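Local coordinates for putative polyketide cyclase (PDB 3F9S), which is a putative polyketide cyclase of the SnoaL-like family, which probably binds a small substrate in the pocket of its NTF2-like fold, its exact reaction being unknown, at residues Gln75-Asp80 with Val84-Leu89; Lys9-Gln14 with Asp29-Pro34; Tyr36-Leu39 with Gly43-Trp46; Lys57-Thr62 with His126-Asp131. All coordinates share one frame; numbering follows the deposited sequence.

The four contacts lie in one SnoaL-like, NTF2-type fold, where helices pack on a curved mixed sheet. Contact 2 closes first along the chain, joining helix 8-21 to the segment around helix 28-31, and contact 3 follows where strand 36-40 meets its loop. Contact 1, the hairpin of strands 71-80 and 83-93, falls in sequence between the two halves of contact 4, helix 53-66 and strand 122-130. Between centres, contact 3 lies about 7 Å from contact 4 and about 19 Å from contact 1; contact 4 binds a glycerol, which Asp44 of contact 3 and Met86 of contact 1 approach. Contacts 1 and 4 touch the second subunit, so part of the sheet also serves the dimer interface.

Contact 1: Gln75-Asp80 with Val84-Leu89; sequences QGLFAD and VVMTWL
With chi1 at 52°, Thr87 sets OG1 between its own N and carbonyl carbon, and this directs the hydroxyl at Gly76, where OG1 lies 2.9 Å from Gly76 N. The place is a classic beta bulge in the hairpin of strands 71-80 and 83-93: Gln75 and Gly76 both face Thr87. Gln75 N gives a firm hydrogen bond of 2.7 Å to Thr87 O, whereas Gly76 N makes a weak one to the same oxygen. Beyond the bulge the antiparallel ladder is regular: Phe78 N donates to Val85 O at 2.7 Å, and Val85 N returns a bond to Phe78 O. Glycine suits position 76 because the ring of Phe78 and the hydroxyl of Thr87 fill the space beside its CA. The same ring turns its edge to Thr87 OG1, 3.7 Å from CE2, and CE2 also rests near Thr87 CG2.

Leu77, Ala79, Val84 and Met86, a selenomethionine, share the other face, where helix 8-21 packs; the larger apolar chains of Leu77, Val84 and Met86 serve well there. Leu77 and Met86 lie side by side, pointing the same way, with Leu77 CD2 3.6 Å from Met86 CG. On the opposite face Phe78 packs on Val85 of the second subunit, and Val85 on its Phe78. Alanine's small methyl suits the close pairing at the far end, where Ala79 CB touches Val84 CG2 at 3.9 Å.

Contact 2: Lys9-Gln14 with Asp29-Pro34; sequences KEILTQ and DKYIAP
The ring of Tyr31 has Gln14 OE1 at its edge and in its plane, next to the hydroxyl, while Lys30 CB sits over the centre of one face, 4.1 Å above it. The amide of Gln14 is turned 75° from the ring and the two side chains cross at about a right angle. Ile11 approaches obliquely: its CG2 methyl is 3.8 Å from Tyr31 CD1, and the two chains slide past each other in opposite directions. Phe15 adds an edge-to-face partner for the ring. A long flat residue is well chosen here, since it spans from the short helix 28-31 to helix 8-21 with CA of Ile11 and Tyr31 still 7.7 Å apart.

Gln14 holds CG anti to its N (chi1 -162°) and then runs extended, which brings OE1 to 2.7 Å from Tyr31 OH. Gln14 has a second conformer, so this link is somewhat doubtful. Within the helix Thr13 OG1 bonds back to Lys9 O at 2.7 Å, sharing that oxygen with Thr13 N. Gln14 OE1 and Glu18 OE1 both lie within reach of the Tyr31 hydroxyl and compete for its one proton, so the buried ring keeps a polar partner.

Contact 3: Tyr36-Leu39 with Gly43-Trp46; sequences YTVL and GDPW
Val38 presents its CB directly to the backbone oxygen of Trp46, 3.4 Å away, and from there its two methyls part company. CG2 lies 4.0 Å from Trp46 CB, an apolar touch, and stays near the carbonyl too, 3.7 Å from Trp46 O. CG1, anti to the backbone N at chi1 179°, is 4.0 Å from Trp46 O and approaches Asp44 OD1 more loosely, at 4.3 Å. A compact branched residue suits this position on strand 36-40, for it fills the angle between strand and loop without needing a polar partner; its backbone meanwhile pairs with Gly48 and Arg49, where the chain returns.

The loop is shaped by an Asx turn: Trp46 N donates to Asp44 OD1 at 2.9 Å, meeting it on the anti side and 32° out of the carboxylate plane. Aspartate has the short arm this needs. Gly43, just before it, takes a positive phi of 80°, which glycine adopts easily. Pro45 fits the turn as well, and its CB stands 3.6 Å above the plane of the Trp46 indole, offset toward the rim, while Asp44 OD1 lies at the indole edge. Beyond the two segments, the indole packs on Arg59, Thr62 and Leu63 of helix 53-66.

The two oxygens of Asp44 thus do different work: OD1 holds the turn, and OD2 makes a salt bridge with Arg59 NH2. Having both occupied should fix the rotation of the carboxylate, whereas Val38 adds contact with no directional bond.

Contact 4: Lys57-Thr62 with His126-Asp131; sequences KERVKT and HWQITD. With GOL (glycerol), chain C.
A pocket between helix 53-66 and the curved sheet of the NTF2-like fold, here its strand 122-130, is where Arg59 meets His126 and Gln128, with a glycerol that probably came from the crystallisation liquor. The CA atoms of Arg59 and His126 are 13.1 Å apart, a gap that a long arginine can cross. Its chain is extended from CG to NE, with CG anti to the backbone N at chi1 169°. His126 comes from the opposite direction, its CG between its N and carbonyl carbon. One face of the guanidinium receives His126 CE1, 3.3 Å from Arg59 NH2, and the imidazole turns its edge to that nitrogen; the two planes are 44° apart, so this is no parallel stack.

Glycerol sits at the edge of the guanidinium. Arg59 NH1 donates to its O2 at 3.0 Å, while Arg59 NH2 reaches O1 at 3.1 Å and makes a weak bond to O2. The hydroxyl of Tyr116 also binds the glycerol. Such a polyol shows that hydroxyl groups can be accommodated here, consistent with a substrate site, though the natural ligand is not known.

Around these groups Asp41 forms a salt bridge with Arg59 NH2. His126 is held at both nitrogens, ND1 by Tyr36 OH and NE2 by Asp41. Gln128 suits its place because an amide can both give and accept: OE1 pairs with Thr114, and NE2, which also bonds to Asp41, donates to glycerol O1 at 2.8 Å in a nearly straight bond of 175°.

Contact 1: Gln75-Asp80 with Val84-Leu89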
loop_
_atom_site.group_PDB
_atom_site.type_symbol
_atom_site.label_atom_id
_atom_site.label_comp_id
_atom_site.label_asym_id
_atom_site.label_seq_id
_atom_site.Cartn_x
_atom_site.Cartn_y
_atom_site.Cartn_z
ATOM N N GLN A 75 9.659 4.430 -6.216
ATOM C CA GLN A 75 9.874 3.263 -7.044
ATOM C C GLN A 75 9.085 3.373 -8.322
ATOM O O GLN A 75 9.624 3.128 -9.388
ATOM C CB GLN A 75 9.487 1.998 -6.297
ATOM C CG GLN A 75 10.299 1.813 -5.037
ATOM C CD GLN A 75 11.772 1.765 -5.299
ATOM O OE1 GLN A 75 12.505 2.712 -4.989
ATOM N NE2 GLN A 75 12.208 0.702 -5.935
ATOM N N GLY A 76 7.800 3.653 -8.221
ATOM C CA GLY A 76 6.962 3.764 -9.393
ATOM C C GLY A 76 5.967 4.878 -9.229
ATOM O O GLY A 76 5.602 5.234 -8.104
ATOM N N LEU A 77 5.557 5.448 -10.360
ATOM C CA LEU A 77 4.508 6.474 -10.387
ATOM C C LEU A 77 3.535 5.988 -11.431
ATOM O O LEU A 77 3.945 5.722 -12.552
ATOM C CB LEU A 77 5.052 7.838 -10.766
ATOM C CG LEU A 77 5.905 8.493 -9.693
ATOM C CD1 LEU A 77 6.556 9.740 -10.237
ATOM C CD2 LEU A 77 5.091 8.816 -8.447
ATOM N N PHE A 78 2.274 5.837 -11.033
ATOM C CA PHE A 78 1.240 5.272 -11.889
ATOM C C PHE A 78 0.113 6.289 -11.937
ATOM O O PHE A 78 -0.609 6.436 -10.967
ATOM C CB PHE A 78 0.800 3.929 -11.322
ATOM C CG PHE A 78 1.944 3.024 -11.037
ATOM C CD1 PHE A 78 2.457 2.195 -12.025
ATOM C CD2 PHE A 78 2.541 3.022 -9.773
ATOM C CE1 PHE A 78 3.547 1.357 -11.749
ATOM C CE2 PHE A 78 3.626 2.208 -9.517
ATOM C CZ PHE A 78 4.118 1.374 -10.493
ATOM N N ALA A 79 0.006 7.008 -13.054
ATOM C CA ALA A 79 -0.937 8.108 -13.226
ATOM C C ALA A 79 -2.189 7.574 -13.894
ATOM O O ALA A 79 -2.106 6.874 -14.893
ATOM C CB ALA A 79 -0.343 9.245 -14.086
ATOM N N ASP A 80 -3.347 7.879 -13.325
ATOM C CA ASP A 80 -4.605 7.504 -13.955
ATOM C C ASP A 80 -5.636 8.502 -13.494
ATOM O O ASP A 80 -5.915 8.591 -12.301
ATOM C CB ASP A 80 -5.016 6.094 -13.563
ATOM C CG ASP A 80 -6.269 5.627 -14.261
ATOM O OD1 ASP A 80 -6.966 6.424 -14.922
ATOM O OD2 ASP A 80 -6.538 4.420 -14.206
ATOM N N VAL A 84 -2.286 9.895 -9.003
ATOM C CA VAL A 84 -1.000 9.308 -9.298
ATOM C C VAL A 84 -0.666 8.469 -8.080
ATOM O O VAL A 84 -0.607 8.980 -6.977
ATOM C CB VAL A 84 0.109 10.298 -9.572
ATOM C CG1 VAL A 84 1.403 9.534 -9.938
ATOM C CG2 VAL A 84 -0.300 11.240 -10.727
ATOM N N VAL A 85 -0.479 7.185 -8.305
ATOM C CA VAL A 85 -0.059 6.275 -7.252
ATOM C C VAL A 85 1.461 6.270 -7.248
ATOM O O VAL A 85 2.077 6.122 -8.308
ATOM C CB VAL A 85 -0.554 4.858 -7.460
ATOM C CG1 VAL A 85 -0.150 4.001 -6.233
ATOM C CG2 VAL A 85 -2.081 4.795 -7.650
HETATM N N MSE A 86 2.063 6.430 -6.066
HETATM C CA MSE A 86 3.488 6.414 -5.892
HETATM C C MSE A 86 3.791 5.221 -5.006
HETATM O O MSE A 86 3.199 5.088 -3.939
HETATM C CB MSE A 86 3.928 7.682 -5.162
HETATM C CG MSE A 86 5.402 7.836 -5.008
HETATM SE SE MSE A 86 5.489 9.442 -3.853
HETATM C CE MSE A 86 5.327 8.804 -2.122
ATOM N N THR A 87 4.639 4.338 -5.479
ATOM C CA THR A 87 5.168 3.263 -4.650
ATOM C C THR A 87 6.530 3.767 -4.257
ATOM O O THR A 87 7.200 4.459 -5.023
ATOM C CB THR A 87 5.238 1.937 -5.375
ATOM O OG1 THR A 87 5.931 2.096 -6.605
ATOM C CG2 THR A 87 3.825 1.418 -5.641
ATOM N N TRP A 88 6.959 3.387 -3.054
ATOM C CA TRP A 88 8.191 3.897 -2.513
ATOM C C TRP A 88 8.790 3.015 -1.451
ATOM O O TRP A 88 8.108 2.187 -0.849
ATOM C CB TRP A 88 7.972 5.290 -1.924
ATOM C CG TRP A 88 6.742 5.428 -1.079
ATOM C CD1 TRP A 88 5.547 5.817 -1.499
ATOM C CD2 TRP A 88 6.625 5.195 0.325
ATOM N NE1 TRP A 88 4.640 5.835 -0.476
ATOM C CE2 TRP A 88 5.273 5.454 0.674
ATOM C CE3 TRP A 88 7.506 4.764 1.311
ATOM C CZ2 TRP A 88 4.802 5.351 1.971
ATOM C CZ3 TRP A 88 7.043 4.638 2.620
ATOM C CH2 TRP A 88 5.689 4.926 2.936
ATOM N N LEU A 89 10.095 3.190 -1.309
ATOM C CA LEU A 89 10.881 2.629 -0.246
ATOM C C LEU A 89 11.195 3.835 0.606
ATOM O O LEU A 89 11.089 4.987 0.176
ATOM C CB LEU A 89 12.150 2.009 -0.785
ATOM C CG LEU A 89 11.876 0.905 -1.794
ATOM C CD1 LEU A 89 13.204 0.373 -2.280
ATOM C CD2 LEU A 89 10.994 -0.220 -1.289
#

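Contact 2: Lys9-Gln14 with Asp29-Pro34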
loop_
_atom_site.group_PDB
_atom_site.type_symbol
_atom_site.label_atom_id
_atom_site.label_comp_id
_atom_site.label_asym_id
_atom_site.label_seq_id
_atom_site.Cartn_x
_atom_site.Cartn_y
_atom_site.Cartn_z
ATOM N N LYS A 9 3.538 13.723 -12.267
ATOM C CA LYS A 9 4.612 12.839 -11.755
ATOM C C LYS A 9 5.834 13.615 -11.253
ATOM O O LYS A 9 6.398 13.294 -10.182
ATOM C CB LYS A 9 5.040 11.817 -12.798
ATOM C CG LYS A 9 3.951 10.785 -13.016
ATOM C CD LYS A 9 4.444 9.713 -13.930
ATOM C CE LYS A 9 3.373 8.690 -14.276
ATOM N NZ LYS A 9 3.927 7.563 -15.073
ATOM N N GLU A 10 6.212 14.629 -12.028
ATOM C CA GLU A 10 7.341 15.487 -11.666
ATOM C C GLU A 10 7.006 16.229 -10.370
ATOM O O GLU A 10 7.854 16.357 -9.495
ATOM C CB GLU A 10 7.705 16.423 -12.825
ATOM C CG GLU A 10 8.405 15.676 -13.976
ATOM C CD GLU A 10 8.342 16.382 -15.329
ATOM O OE1 GLU A 10 7.232 16.521 -15.888
ATOM O OE2 GLU A 10 9.406 16.741 -15.877
ATOM N N ILE A 11 5.764 16.686 -10.255
ATOM C CA ILE A 11 5.290 17.390 -9.062
ATOM C C ILE A 11 5.402 16.506 -7.824
ATOM O O ILE A 11 5.968 16.935 -6.822
ATOM C CB ILE A 11 3.852 17.894 -9.247
ATOM C CG1 ILE A 11 3.835 19.064 -10.223
ATOM C CG2 ILE A 11 3.229 18.307 -7.898
ATOM C CD1 ILE A 11 2.486 19.305 -10.789
ATOM N N LEU A 12 4.897 15.275 -7.902
ATOM C CA LEU A 12 4.987 14.329 -6.777
ATOM C C LEU A 12 6.405 14.038 -6.402
ATOM O O LEU A 12 6.728 13.968 -5.224
ATOM C CB LEU A 12 4.339 12.973 -7.065
ATOM C CG LEU A 12 2.851 12.791 -6.865
ATOM C CD1 LEU A 12 2.484 11.299 -7.018
ATOM C CD2 LEU A 12 2.409 13.344 -5.509
ATOM N N THR A 13 7.226 13.844 -7.422
ATOM C CA THR A 13 8.629 13.599 -7.218
ATOM C C THR A 13 9.270 14.759 -6.444
ATOM O O THR A 13 9.919 14.496 -5.432
ATOM C CB THR A 13 9.367 13.322 -8.514
ATOM O OG1 THR A 13 8.719 12.253 -9.219
ATOM C CG2 THR A 13 10.848 12.942 -8.235
ATOM N N GLN A 14 9.031 16.002 -6.866
ATOM C CA GLN A 14 9.638 17.181 -6.208
ATOM C C GLN A 14 9.069 17.368 -4.806
ATOM O O GLN A 14 9.804 17.618 -3.861
ATOM C CB GLN A 14 9.419 18.471 -7.015
ATOM C CG GLN A 14 10.389 19.592 -6.611
ATOM C CD GLN A 14 10.093 20.961 -7.225
ATOM O OE1 GLN A 14 8.943 21.310 -7.505
ATOM N NE2 GLN A 14 11.137 21.762 -7.384
ATOM N N ASP A 29 3.176 24.552 0.818
ATOM C CA ASP A 29 2.418 25.641 0.207
ATOM C C ASP A 29 2.337 25.573 -1.318
ATOM O O ASP A 29 1.369 26.045 -1.880
ATOM C CB ASP A 29 2.994 26.999 0.588
ATOM C CG ASP A 29 2.848 27.322 2.062
ATOM O OD1 ASP A 29 2.185 26.579 2.808
ATOM O OD2 ASP A 29 3.428 28.343 2.475
ATOM N N LYS A 30 3.364 25.038 -1.967
ATOM C CA LYS A 30 3.409 24.922 -3.418
ATOM C C LYS A 30 2.634 23.732 -3.949
ATOM O O LYS A 30 2.283 23.717 -5.127
ATOM C CB LYS A 30 4.847 24.744 -3.894
ATOM C CG LYS A 30 5.802 25.842 -3.504
ATOM C CD LYS A 30 7.192 25.628 -4.105
ATOM C CE LYS A 30 7.928 24.450 -3.481
ATOM N NZ LYS A 30 9.331 24.343 -3.972
ATOM N N TYR A 31 2.391 22.731 -3.101
ATOM C CA TYR A 31 1.830 21.454 -3.545
ATOM C C TYR A 31 0.468 21.050 -3.037
ATOM O O TYR A 31 -0.167 20.210 -3.657
ATOM C CB TYR A 31 2.769 20.350 -3.065
ATOM C CG TYR A 31 4.169 20.503 -3.557
ATOM C CD1 TYR A 31 4.447 20.376 -4.907
ATOM C CD2 TYR A 31 5.216 20.795 -2.678
ATOM C CE1 TYR A 31 5.738 20.514 -5.383
ATOM C CE2 TYR A 31 6.520 20.941 -3.141
ATOM C CZ TYR A 31 6.767 20.768 -4.502
ATOM O OH TYR A 31 8.027 20.888 -5.012
ATOM N N ILE A 32 0.070 21.561 -1.878
ATOM C CA ILE A 32 -1.160 21.128 -1.251
ATOM C C ILE A 32 -2.306 22.028 -1.624
ATOM O O ILE A 32 -2.186 23.238 -1.620
ATOM C CB ILE A 32 -1.004 20.998 0.270
ATOM C CG1 ILE A 32 0.197 20.106 0.601
ATOM C CG2 ILE A 32 -2.252 20.402 0.900
ATOM C CD1 ILE A 32 0.226 18.726 -0.078
ATOM N N ALA A 33 -3.437 21.400 -1.917
ATOM C CA ALA A 33 -4.671 22.091 -2.216
ATOM C C ALA A 33 -5.206 22.709 -0.929
ATOM O O ALA A 33 -4.785 22.325 0.172
ATOM C CB ALA A 33 -5.699 21.142 -2.783
ATOM N N PRO A 34 -6.162 23.636 -1.046
ATOM C CA PRO A 34 -6.735 24.233 0.165
ATOM C C PRO A 34 -7.357 23.227 1.140
ATOM O O PRO A 34 -7.388 23.494 2.342
ATOM C CB PRO A 34 -7.783 25.196 -0.384
ATOM C CG PRO A 34 -7.285 25.538 -1.716
ATOM C CD PRO A 34 -6.707 24.276 -2.255
#

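Contact 3: Tyr36-Leu39 with Gly43-Trp46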
loop_
_atom_site.group_PDB
_atom_site.type_symbol
_atom_site.label_atom_id
_atom_site.label_comp_id
_atom_site.label_asym_id
_atom_site.label_seq_id
_atom_site.Cartn_x
_atom_site.Cartn_y
_atom_site.Cartn_z
ATOM N N TYR A 36 -7.170 19.055 2.004
ATOM C CA TYR A 36 -6.419 17.849 1.805
ATOM C C TYR A 36 -6.994 16.799 2.741
ATOM O O TYR A 36 -7.027 17.018 3.934
ATOM C CB TYR A 36 -4.961 18.099 2.117
ATOM C CG TYR A 36 -4.096 16.906 1.860
ATOM C CD1 TYR A 36 -3.942 15.914 2.828
ATOM C CD2 TYR A 36 -3.379 16.790 0.678
ATOM C CE1 TYR A 36 -3.091 14.825 2.594
ATOM C CE2 TYR A 36 -2.566 15.722 0.432
ATOM C CZ TYR A 36 -2.419 14.741 1.398
ATOM O OH TYR A 36 -1.577 13.692 1.118
ATOM N N THR A 37 -7.393 15.665 2.187
ATOM C CA THR A 37 -8.033 14.625 2.959
ATOM C C THR A 37 -7.161 13.414 3.061
ATOM O O THR A 37 -6.739 12.882 2.055
ATOM C CB THR A 37 -9.365 14.227 2.322
ATOM O OG1 THR A 37 -10.174 15.396 2.245
ATOM C CG2 THR A 37 -10.092 13.147 3.143
ATOM N N VAL A 38 -6.915 12.965 4.283
ATOM C CA VAL A 38 -6.199 11.707 4.491
ATOM C C VAL A 38 -7.325 10.678 4.343
ATOM O O VAL A 38 -8.041 10.358 5.282
ATOM C CB VAL A 38 -5.520 11.626 5.849
ATOM C CG1 VAL A 38 -4.827 10.275 5.992
ATOM C CG2 VAL A 38 -4.545 12.797 6.057
ATOM N N LEU A 39 -7.496 10.198 3.127
ATOM C CA LEU A 39 -8.600 9.304 2.804
ATOM C C LEU A 39 -8.429 7.960 3.484
ATOM O O LEU A 39 -9.381 7.391 3.952
ATOM C CB LEU A 39 -8.694 9.092 1.306
ATOM C CG LEU A 39 -8.988 10.352 0.496
ATOM C CD1 LEU A 39 -8.602 10.116 -0.977
ATOM C CD2 LEU A 39 -10.463 10.704 0.658
ATOM N N GLY A 43 -3.487 3.778 10.872
ATOM C CA GLY A 43 -2.802 4.261 12.059
ATOM C C GLY A 43 -2.444 5.727 12.073
ATOM O O GLY A 43 -1.966 6.230 13.106
ATOM N N ASP A 44 -2.714 6.441 10.975
ATOM C CA ASP A 44 -2.358 7.839 10.904
ATOM C C ASP A 44 -3.329 8.588 11.803
ATOM O O ASP A 44 -4.542 8.396 11.686
ATOM C CB ASP A 44 -2.434 8.388 9.487
ATOM C CG ASP A 44 -1.772 9.717 9.377
ATOM O OD1 ASP A 44 -2.480 10.694 9.622
ATOM O OD2 ASP A 44 -0.540 9.774 9.162
ATOM N N PRO A 45 -2.813 9.425 12.716
ATOM C CA PRO A 45 -3.714 10.194 13.579
ATOM C C PRO A 45 -4.721 11.083 12.837
ATOM O O PRO A 45 -5.808 11.333 13.353
ATOM C CB PRO A 45 -2.758 11.048 14.409
ATOM C CG PRO A 45 -1.484 10.371 14.348
ATOM C CD PRO A 45 -1.398 9.708 13.025
ATOM N N TRP A 46 -4.371 11.504 11.624
ATOM C CA TRP A 46 -5.212 12.346 10.771
ATOM C C TRP A 46 -6.077 11.559 9.791
ATOM O O TRP A 46 -6.742 12.161 8.945
ATOM C CB TRP A 46 -4.328 13.336 9.990
ATOM C CG TRP A 46 -3.627 14.296 10.883
ATOM C CD1 TRP A 46 -4.082 15.524 11.238
ATOM C CD2 TRP A 46 -2.389 14.107 11.587
ATOM N NE1 TRP A 46 -3.202 16.128 12.078
ATOM C CE2 TRP A 46 -2.151 15.285 12.319
ATOM C CE3 TRP A 46 -1.455 13.062 11.669
ATOM C CZ2 TRP A 46 -1.015 15.458 13.129
ATOM C CZ3 TRP A 46 -0.327 13.236 12.481
ATOM C CH2 TRP A 46 -0.125 14.427 13.191
#

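Contact 4: Lys57-Thr62 with His126-Asp131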
loop_
_atom_site.group_PDB
_atom_site.type_symbol
_atom_site.label_atom_id
_atom_site.label_comp_id
_atom_site.label_asym_id
_atom_site.label_seq_id
_atom_site.Cartn_x
_atom_site.Cartn_y
_atom_site.Cartn_z
ATOM N N LYS A 57 0.758 20.798 7.150
ATOM C CA LYS A 57 2.128 21.069 7.585
ATOM C C LYS A 57 2.360 20.569 9.001
ATOM O O LYS A 57 3.425 20.053 9.281
ATOM C CB LYS A 57 2.477 22.543 7.432
ATOM C CG LYS A 57 2.661 22.919 5.991
ATOM C CD LYS A 57 3.190 24.319 5.787
ATOM C CE LYS A 57 2.190 25.386 5.959
ATOM N NZ LYS A 57 2.756 26.695 5.453
ATOM N N GLU A 58 1.356 20.682 9.873
ATOM C CA GLU A 58 1.485 20.158 11.232
ATOM C C GLU A 58 1.670 18.656 11.205
ATOM O O GLU A 58 2.511 18.132 11.925
ATOM C CB GLU A 58 0.300 20.538 12.126
ATOM C CG GLU A 58 0.198 22.020 12.397
ATOM C CD GLU A 58 1.408 22.630 13.061
ATOM O OE1 GLU A 58 2.090 21.948 13.853
ATOM O OE2 GLU A 58 1.643 23.827 12.813
ATOM N N ARG A 59 0.943 17.976 10.328
ATOM C CA ARG A 59 1.094 16.541 10.210
ATOM C C ARG A 59 2.489 16.201 9.707
ATOM O O ARG A 59 3.107 15.270 10.213
ATOM C CB ARG A 59 0.008 15.965 9.335
ATOM C CG ARG A 59 0.216 14.537 8.939
ATOM C CD ARG A 59 -0.986 14.071 8.228
ATOM N NE ARG A 59 -0.797 12.695 7.784
ATOM C CZ ARG A 59 -0.081 12.335 6.726
ATOM N NH1 ARG A 59 0.526 13.219 5.949
ATOM N NH2 ARG A 59 0.012 11.050 6.417
ATOM N N VAL A 60 2.982 16.953 8.730
ATOM C CA VAL A 60 4.349 16.720 8.247
ATOM C C VAL A 60 5.333 16.870 9.394
ATOM O O VAL A 60 6.193 16.011 9.583
ATOM C CB VAL A 60 4.777 17.654 7.121
ATOM C CG1 VAL A 60 6.190 17.227 6.623
ATOM C CG2 VAL A 60 3.786 17.605 5.979
ATOM N N LYS A 61 5.168 17.924 10.183
ATOM C CA LYS A 61 6.065 18.176 11.309
ATOM C C LYS A 61 6.088 17.001 12.284
ATOM O O LYS A 61 7.158 16.618 12.749
ATOM C CB LYS A 61 5.704 19.457 12.049
ATOM C CG LYS A 61 5.896 20.747 11.250
ATOM C CD LYS A 61 5.369 21.927 12.073
ATOM C CE LYS A 61 5.059 23.138 11.223
ATOM N NZ LYS A 61 4.503 24.239 12.078
ATOM N N THR A 62 4.915 16.438 12.576
ATOM C CA THR A 62 4.819 15.306 13.507
ATOM C C THR A 62 5.477 14.058 12.952
ATOM O O THR A 62 6.284 13.433 13.629
ATOM C CB THR A 62 3.366 15.007 13.851
ATOM O OG1 THR A 62 2.940 16.048 14.711
ATOM C CG2 THR A 62 3.202 13.706 14.615
ATOM N N HIS A 126 -4.674 11.715 0.072
ATOM C CA HIS A 126 -3.979 10.470 -0.222
ATOM C C HIS A 126 -4.671 9.245 0.362
ATOM O O HIS A 126 -5.430 9.345 1.309
ATOM C CB HIS A 126 -2.510 10.509 0.181
ATOM C CG HIS A 126 -2.281 10.454 1.658
ATOM N ND1 HIS A 126 -2.018 11.574 2.413
ATOM C CD2 HIS A 126 -2.245 9.405 2.517
ATOM C CE1 HIS A 126 -1.835 11.217 3.671
ATOM N NE2 HIS A 126 -1.987 9.911 3.763
ATOM N N TRP A 127 -4.415 8.108 -0.270
ATOM C CA TRP A 127 -4.883 6.808 0.157
ATOM C C TRP A 127 -3.582 6.031 0.219
ATOM O O TRP A 127 -2.942 5.802 -0.803
ATOM C CB TRP A 127 -5.824 6.253 -0.884
ATOM C CG TRP A 127 -6.642 5.155 -0.410
ATOM C CD1 TRP A 127 -7.956 5.215 -0.077
ATOM C CD2 TRP A 127 -6.244 3.801 -0.259
ATOM N NE1 TRP A 127 -8.397 3.974 0.290
ATOM C CE2 TRP A 127 -7.368 3.084 0.187
ATOM C CE3 TRP A 127 -5.047 3.105 -0.474
ATOM C CZ2 TRP A 127 -7.332 1.712 0.437
ATOM C CZ3 TRP A 127 -5.015 1.741 -0.209
ATOM C CH2 TRP A 127 -6.147 1.065 0.249
ATOM N N GLN A 128 -3.177 5.636 1.417
ATOM C CA GLN A 128 -1.867 5.068 1.607
ATOM C C GLN A 128 -1.848 3.795 2.419
ATOM O O GLN A 128 -2.678 3.591 3.286
ATOM C CB GLN A 128 -1.027 6.110 2.327
ATOM C CG GLN A 128 0.341 5.693 2.770
ATOM C CD GLN A 128 1.145 6.902 3.080
ATOM O OE1 GLN A 128 1.678 7.498 2.167
ATOM N NE2 GLN A 128 1.170 7.322 4.340
ATOM N N ILE A 129 -0.912 2.926 2.073
ATOM C CA ILE A 129 -0.638 1.749 2.899
ATOM C C ILE A 129 0.876 1.732 2.990
ATOM O O ILE A 129 1.552 1.948 1.998
ATOM C CB ILE A 129 -1.129 0.434 2.262
ATOM C CG1 ILE A 129 -2.582 0.531 1.836
ATOM C CG2 ILE A 129 -0.890 -0.746 3.241
ATOM C CD1 ILE A 129 -3.568 0.577 2.943
ATOM N N THR A 130 1.396 1.456 4.175
ATOM C CA THR A 130 2.821 1.369 4.387
ATOM C C THR A 130 3.094 0.096 5.170
ATOM O O THR A 130 2.221 -0.413 5.874
ATOM C CB THR A 130 3.332 2.555 5.211
ATOM O OG1 THR A 130 2.869 2.422 6.544
ATOM C CG2 THR A 130 2.828 3.898 4.676
ATOM N N ASP A 131 4.327 -0.375 5.084
ATOM C CA ASP A 131 4.752 -1.581 5.786
ATOM C C ASP A 131 5.110 -1.264 7.245
ATOM O O ASP A 131 6.269 -1.335 7.668
ATOM C CB ASP A 131 5.920 -2.233 5.061
ATOM C CG ASP A 131 6.332 -3.542 5.682
ATOM O OD1 ASP A 131 5.508 -4.161 6.402
ATOM O OD2 ASP A 131 7.483 -3.939 5.424
HETATM C C1 GOL C . 3.431 10.518 4.612
HETATM O O1 GOL C . 2.466 9.651 5.150
HETATM C C2 GOL C . 2.962 11.165 3.313
HETATM O O2 GOL C . 1.735 11.830 3.544
HETATM C C3 GOL C . 2.894 10.123 2.197
HETATM O O3 GOL C . 3.836 10.297 1.152
#